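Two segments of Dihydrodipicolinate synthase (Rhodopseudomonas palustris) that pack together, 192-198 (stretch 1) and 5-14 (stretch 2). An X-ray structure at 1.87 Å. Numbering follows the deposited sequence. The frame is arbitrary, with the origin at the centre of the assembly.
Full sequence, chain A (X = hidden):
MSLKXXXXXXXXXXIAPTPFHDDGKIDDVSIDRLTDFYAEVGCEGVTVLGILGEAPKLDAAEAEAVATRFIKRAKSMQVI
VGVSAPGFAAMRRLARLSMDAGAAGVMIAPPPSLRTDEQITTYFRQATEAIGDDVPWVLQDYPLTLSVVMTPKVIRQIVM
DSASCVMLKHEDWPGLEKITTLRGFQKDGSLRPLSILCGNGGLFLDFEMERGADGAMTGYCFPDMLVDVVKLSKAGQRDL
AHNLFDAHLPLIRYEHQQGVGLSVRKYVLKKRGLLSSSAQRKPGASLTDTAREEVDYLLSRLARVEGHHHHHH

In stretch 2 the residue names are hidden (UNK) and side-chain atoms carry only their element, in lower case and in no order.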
ATOM      1  N   ARG A 192      19.603 -21.861 -15.087  1.00 11.63           N
ATOM      2  CA  ARG A 192      19.529 -22.483 -16.405  1.00 12.64           C
ATOM      3  C   ARG A 192      19.097 -21.478 -17.471  1.00 11.83           C
ATOM      4  O   ARG A 192      18.821 -20.324 -17.162  1.00 11.51           O
ATOM      5  CB  ARG A 192      18.535 -23.649 -16.377  1.00 13.49           C
ATOM      6  CG  ARG A 192      17.079 -23.244 -16.167  1.00 13.94           C
ATOM      7  CD  ARG A 192      16.198 -24.477 -16.301  1.00 18.96           C
ATOM      8  NE  ARG A 192      14.857 -24.336 -15.741  1.00 20.72           N
ATOM      9  CZ  ARG A 192      13.906 -23.541 -16.214  1.00 23.87           C
ATOM     10  NH1 ARG A 192      14.129 -22.773 -17.280  1.00 26.67           N
ATOM     11  NH2 ARG A 192      12.708 -23.550 -15.638  1.00 22.63           N
ATOM     12  N   PRO A 193      19.037 -21.909 -18.744  1.00 12.20           N
ATOM     13  CA  PRO A 193      18.626 -21.013 -19.828  1.00 11.10           C
ATOM     14  C   PRO A 193      17.308 -20.321 -19.496  1.00 10.39           C
ATOM     15  O   PRO A 193      16.376 -20.953 -18.990  1.00 10.50           O
ATOM     16  CB  PRO A 193      18.505 -21.957 -21.018  1.00 11.29           C
ATOM     17  CG  PRO A 193      19.620 -22.925 -20.762  1.00 11.10           C
ATOM     18  CD  PRO A 193      19.453 -23.218 -19.285  1.00 12.69           C
ATOM     19  N   LEU A 194      17.237 -19.026 -19.784  1.00  9.24           N
ATOM     20  CA  LEU A 194      16.043 -18.237 -19.498  1.00  7.74           C
ATOM     21  C   LEU A 194      15.965 -17.043 -20.430  1.00  8.26           C
ATOM     22  O   LEU A 194      16.909 -16.261 -20.527  1.00  8.05           O
ATOM     23  CB  LEU A 194      16.077 -17.736 -18.050  1.00  8.82           C
ATOM     24  CG  LEU A 194      14.908 -16.861 -17.575  1.00  9.54           C
ATOM     25  CD1 LEU A 194      13.662 -17.709 -17.431  1.00 10.12           C
ATOM     26  CD2 LEU A 194      15.254 -16.217 -16.239  1.00 11.58           C
ATOM     27  N   SER A 195      14.837 -16.898 -21.114  1.00  7.19           N
ATOM     28  CA  SER A 195      14.654 -15.775 -22.017  1.00  7.04           C
ATOM     29  C   SER A 195      14.271 -14.562 -21.185  1.00  7.42           C
ATOM     30  O   SER A 195      13.509 -14.668 -20.216  1.00  6.03           O
ATOM     31  CB  SER A 195      13.546 -16.073 -23.037  1.00  8.13           C
ATOM     32  OG  SER A 195      13.287 -14.944 -23.867  1.00  8.75           O
ATOM     33  N   ILE A 196      14.831 -13.413 -21.539  1.00  6.48           N
ATOM     34  CA  ILE A 196      14.507 -12.187 -20.835  1.00  7.01           C
ATOM     35  C   ILE A 196      14.039 -11.147 -21.845  1.00  8.30           C
ATOM     36  O   ILE A 196      14.826 -10.646 -22.646  1.00  8.39           O
ATOM     37  CB  ILE A 196      15.720 -11.630 -20.048  1.00  5.60           C
ATOM     38  CG1 ILE A 196      16.144 -12.624 -18.958  1.00  6.50           C
ATOM     39  CG2 ILE A 196      15.348 -10.288 -19.411  1.00  6.29           C
ATOM     40  CD1 ILE A 196      17.322 -12.143 -18.087  1.00  8.77           C
ATOM     41  N   LEU A 197      12.742 -10.857 -21.827  1.00  7.01           N
ATOM     42  CA  LEU A 197      12.173  -9.853 -22.717  1.00  6.16           C
ATOM     43  C   LEU A 197      11.756  -8.719 -21.799  1.00  7.70           C
ATOM     44  O   LEU A 197      11.151  -8.947 -20.748  1.00  7.78           O
ATOM     45  CB  LEU A 197      10.968 -10.403 -23.479  1.00  6.38           C
ATOM     46  CG  LEU A 197      11.246 -11.564 -24.437  1.00  5.56           C
ATOM     47  CD1 LEU A 197      10.026 -11.771 -25.313  1.00  6.92           C
ATOM     48  CD2 LEU A 197      12.472 -11.261 -25.305  1.00  8.45           C
ATOM     49  N   CYS A 198      12.074  -7.497 -22.200  1.00  7.31           N
ATOM     50  CA  CYS A 198      11.793  -6.343 -21.368  1.00  8.70           C
ATOM     51  C   CYS A 198      10.532  -5.562 -21.657  1.00  8.75           C
ATOM     52  O   CYS A 198      10.070  -5.476 -22.800  1.00  8.96           O
ATOM     53  CB  CYS A 198      13.003  -5.416 -21.394  1.00  8.67           C
ATOM     54  SG  CYS A 198      14.502  -6.281 -20.865  1.00 12.20           S
ATOM     55  N   UNK A   5       6.873 -22.251 -26.323  1.00 11.40           N
ATOM     56  CA  UNK A   5       7.818 -21.188 -26.001  1.00 11.21           C
ATOM     57  C   UNK A   5       9.040 -21.831 -25.350  1.00 10.29           C
ATOM     58  O   UNK A   5       8.909 -22.759 -24.547  1.00 10.36           O
ATOM     59  c   UNK A   5       7.174 -20.194 -25.028  1.00 10.89           C
ATOM     60  c   UNK A   5       7.119 -18.091 -23.686  1.00 10.19           C
ATOM     61  c   UNK A   5       7.803 -18.012 -26.082  1.00  9.57           C
ATOM     62  c   UNK A   5       7.846 -18.835 -24.799  1.00 11.14           C
ATOM     63  N   UNK A   6      10.225 -21.337 -25.695  1.00  8.67           N
ATOM     64  CA  UNK A   6      11.464 -21.879 -25.144  1.00 11.18           C
ATOM     65  C   UNK A   6      12.303 -20.770 -24.521  1.00  8.99           C
ATOM     66  O   UNK A   6      12.015 -19.589 -24.705  1.00  9.35           O
ATOM     67  c   UNK A   6      12.330 -22.529 -26.237  1.00 10.13           C
ATOM     68  c   UNK A   6      11.511 -23.523 -27.053  1.00 12.73           C
ATOM     69  o   UNK A   6      12.839 -21.505 -27.102  1.00 12.54           O
ATOM     70  N   UNK A   7      13.350 -21.140 -23.772  1.00  9.99           N
ATOM     71  CA  UNK A   7      14.226 -20.149 -23.135  1.00  8.98           C
ATOM     72  C   UNK A   7      15.028 -19.376 -24.179  1.00 10.05           C
ATOM     73  O   UNK A   7      15.659 -18.362 -23.869  1.00  8.52           O
ATOM     74  c   UNK A   7      15.127 -21.005 -22.247  1.00 10.46           C
ATOM     75  c   UNK A   7      13.618 -22.487 -23.238  1.00 10.94           C
ATOM     76  c   UNK A   7      14.240 -22.173 -21.904  1.00 11.71           C
ATOM     77  N   UNK A   8      15.007 -19.861 -25.418  1.00 10.20           N
ATOM     78  CA  UNK A   8      15.735 -19.199 -26.493  1.00 11.83           C
ATOM     79  C   UNK A   8      14.910 -18.139 -27.209  1.00 12.50           C
ATOM     80  O   UNK A   8      15.388 -17.522 -28.158  1.00 11.10           O
ATOM     81  c   UNK A   8      16.247 -20.223 -27.511  1.00 15.25           C
ATOM     82  c   UNK A   8      17.343 -21.159 -26.981  1.00 16.22           C
ATOM     83  o   UNK A   8      17.407 -22.255 -24.852  1.00 19.08           O
ATOM     84  c   UNK A   8      16.832 -22.170 -25.963  1.00 17.85           C
ATOM     85  o   UNK A   8      15.861 -22.888 -26.280  1.00 15.20           O
ATOM     86  N   UNK A   9      13.674 -17.931 -26.761  1.00 10.01           N
ATOM     87  CA  UNK A   9      12.812 -16.923 -27.370  1.00  9.56           C
ATOM     88  C   UNK A   9      13.539 -15.579 -27.333  1.00  9.77           C
ATOM     89  O   UNK A   9      14.162 -15.229 -26.328  1.00 10.83           O
ATOM     90  c   UNK A   9      11.492 -16.828 -26.611  1.00  9.33           C
ATOM     91  N   UNK A  10      13.461 -14.832 -28.428  1.00  9.92           N
ATOM     92  CA  UNK A  10      14.131 -13.541 -28.508  1.00 10.70           C
ATOM     93  C   UNK A  10      13.431 -12.635 -29.512  1.00 11.09           C
ATOM     94  O   UNK A  10      12.399 -12.995 -30.074  1.00 14.31           O
ATOM     95  c   UNK A  10      15.589 -13.738 -28.915  1.00 10.07           C
ATOM     96  N   UNK A  11      13.998 -11.454 -29.736  1.00 10.57           N
ATOM     97  CA  UNK A  11      13.401 -10.541 -30.687  1.00 10.69           C
ATOM     98  C   UNK A  11      12.353  -9.631 -30.083  1.00 11.27           C
ATOM     99  O   UNK A  11      12.479  -9.186 -28.945  1.00 13.17           O
ATOM    100  N   UNK A  12      11.304  -9.356 -30.845  1.00 10.95           N
ATOM    101  CA  UNK A  12      10.254  -8.475 -30.367  1.00 11.88           C
ATOM    102  C   UNK A  12       8.896  -9.159 -30.286  1.00 11.41           C
ATOM    103  O   UNK A  12       8.408  -9.701 -31.274  1.00 10.41           O
ATOM    104  c   UNK A  12       9.092  -6.261 -30.748  1.00 13.10           C
ATOM    105  c   UNK A  12      10.138  -7.232 -31.284  1.00 11.62           C
ATOM    106  o   UNK A  12      11.409  -6.569 -31.358  1.00 14.00           O
ATOM    107  N   UNK A  13       8.301  -9.148 -29.096  1.00 10.19           N
ATOM    108  CA  UNK A  13       6.973  -9.716 -28.891  1.00 10.44           C
ATOM    109  C   UNK A  13       6.030  -8.540 -28.675  1.00 11.20           C
ATOM    110  O   UNK A  13       6.226  -7.744 -27.762  1.00 12.75           O
ATOM    111  c   UNK A  13       7.353 -12.039 -27.924  1.00 14.54           C
ATOM    112  c   UNK A  13       6.458 -13.088 -27.734  1.00 15.88           C
ATOM    113  c   UNK A  13       6.933 -10.621 -27.655  1.00 12.75           C
ATOM    114  c   UNK A  13       9.039 -13.643 -28.607  1.00 16.46           C
ATOM    115  c   UNK A  13       6.841 -14.412 -27.976  1.00 16.63           C
ATOM    116  c   UNK A  13       8.643 -12.327 -28.361  1.00 14.85           C
ATOM    117  c   UNK A  13       8.134 -14.688 -28.413  1.00 15.54           C
ATOM    118  N   UNK A  14       5.006  -8.423 -29.509  1.00 10.00           N
ATOM    119  CA  UNK A  14       4.070  -7.317 -29.366  1.00  8.82           C
ATOM    120  C   UNK A  14       2.963  -7.636 -28.361  1.00 10.63           C
ATOM    121  O   UNK A  14       2.395  -8.719 -28.384  1.00 11.30           O
ATOM    122  c   UNK A  14       3.462  -6.979 -30.726  1.00  7.63           C
TER

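Position 5 carries four side-chain carbons, forked at the second, and none comes within 6 Å of stretch 1. A chain forked at its second carbon is Leu 5, an apolar residue suited to its buried site, although it takes no part in this contact.

At position 6 the first side-chain carbon bears one oxygen and one carbon. That branching is threonine. The hydroxyl of Thr 6 serves the turn that begins here: its OG1 accepts a hydrogen bond from the backbone N of position 8 at 3.2 Å, a common way of securing the start of a turn.

Position 7 has three carbons closing a ring onto its own backbone N, which defines Pro 7. Its phi of -68° fits the second place of a type I turn, where the ring holds that angle without cost and no N-H is needed. Pro 7 CB lies 3.7 Å from Pro 193 CB and 3.5 Å from Pro 193 O, so two compact rings meet through their CB atoms.

Position 8 shows three carbons, the third carrying two oxygens: a carboxylate at the end of a two-methylene chain, hence Glu 8. Its CA-to-CB bond points away from stretch 1, yet the end of the chain comes nearer, with OE2 4.0 Å from Pro 193 CB. An acidic group is at ease here because the residue is exposed.

Position 9 has a single side-chain carbon, 3.8 Å from Ser 195 OG, and is therefore Ala 9. It closes the turn, its N donating to Thr 6 O at 3.1 Å. The small methyl suits a buried place beside the serine hydroxyl.

Position 10 again has one carbon, making it Ala 10. Its methyl points away from stretch 1, while its CA lies 4.3 Å from Leu 197 CD2.

Position 11 has no side-chain atoms and is Gly 11. With phi 88° and psi -143°, a CB would be jammed against the carbonyl O of Ala 10, so the backbone itself calls for glycine. A strand starts here.

Position 12 bears one carbon carrying an oxygen and a carbon, so it is Thr 12. It points away from stretch 1, as befits alternation along a strand.

Position 13 has one carbon followed by a six-carbon ring without oxygen: Phe 13. Its side chain points toward stretch 1, and CD1 lies 3.4 Å from Leu 197 CD1, which approaches the ring obliquely. A large apolar ring suits this buried site.

Position 14, with one carbon, is Ala 14, buried but out of reach of stretch 1.

The contact works through alternation in stretch 1. Ser 195 and Leu 197 point toward stretch 2, whereas Leu 194 and Ile 196 point away. Ser 195 OG donates a short 2.6 Å hydrogen bond to Ala 9 O, the one hydrogen bond between the stretches; apolar packing flanks it, Pro 193 against Pro 7 and Leu 197 against Phe 13.

Stretch 2 5-14: LTPEAAGTFA
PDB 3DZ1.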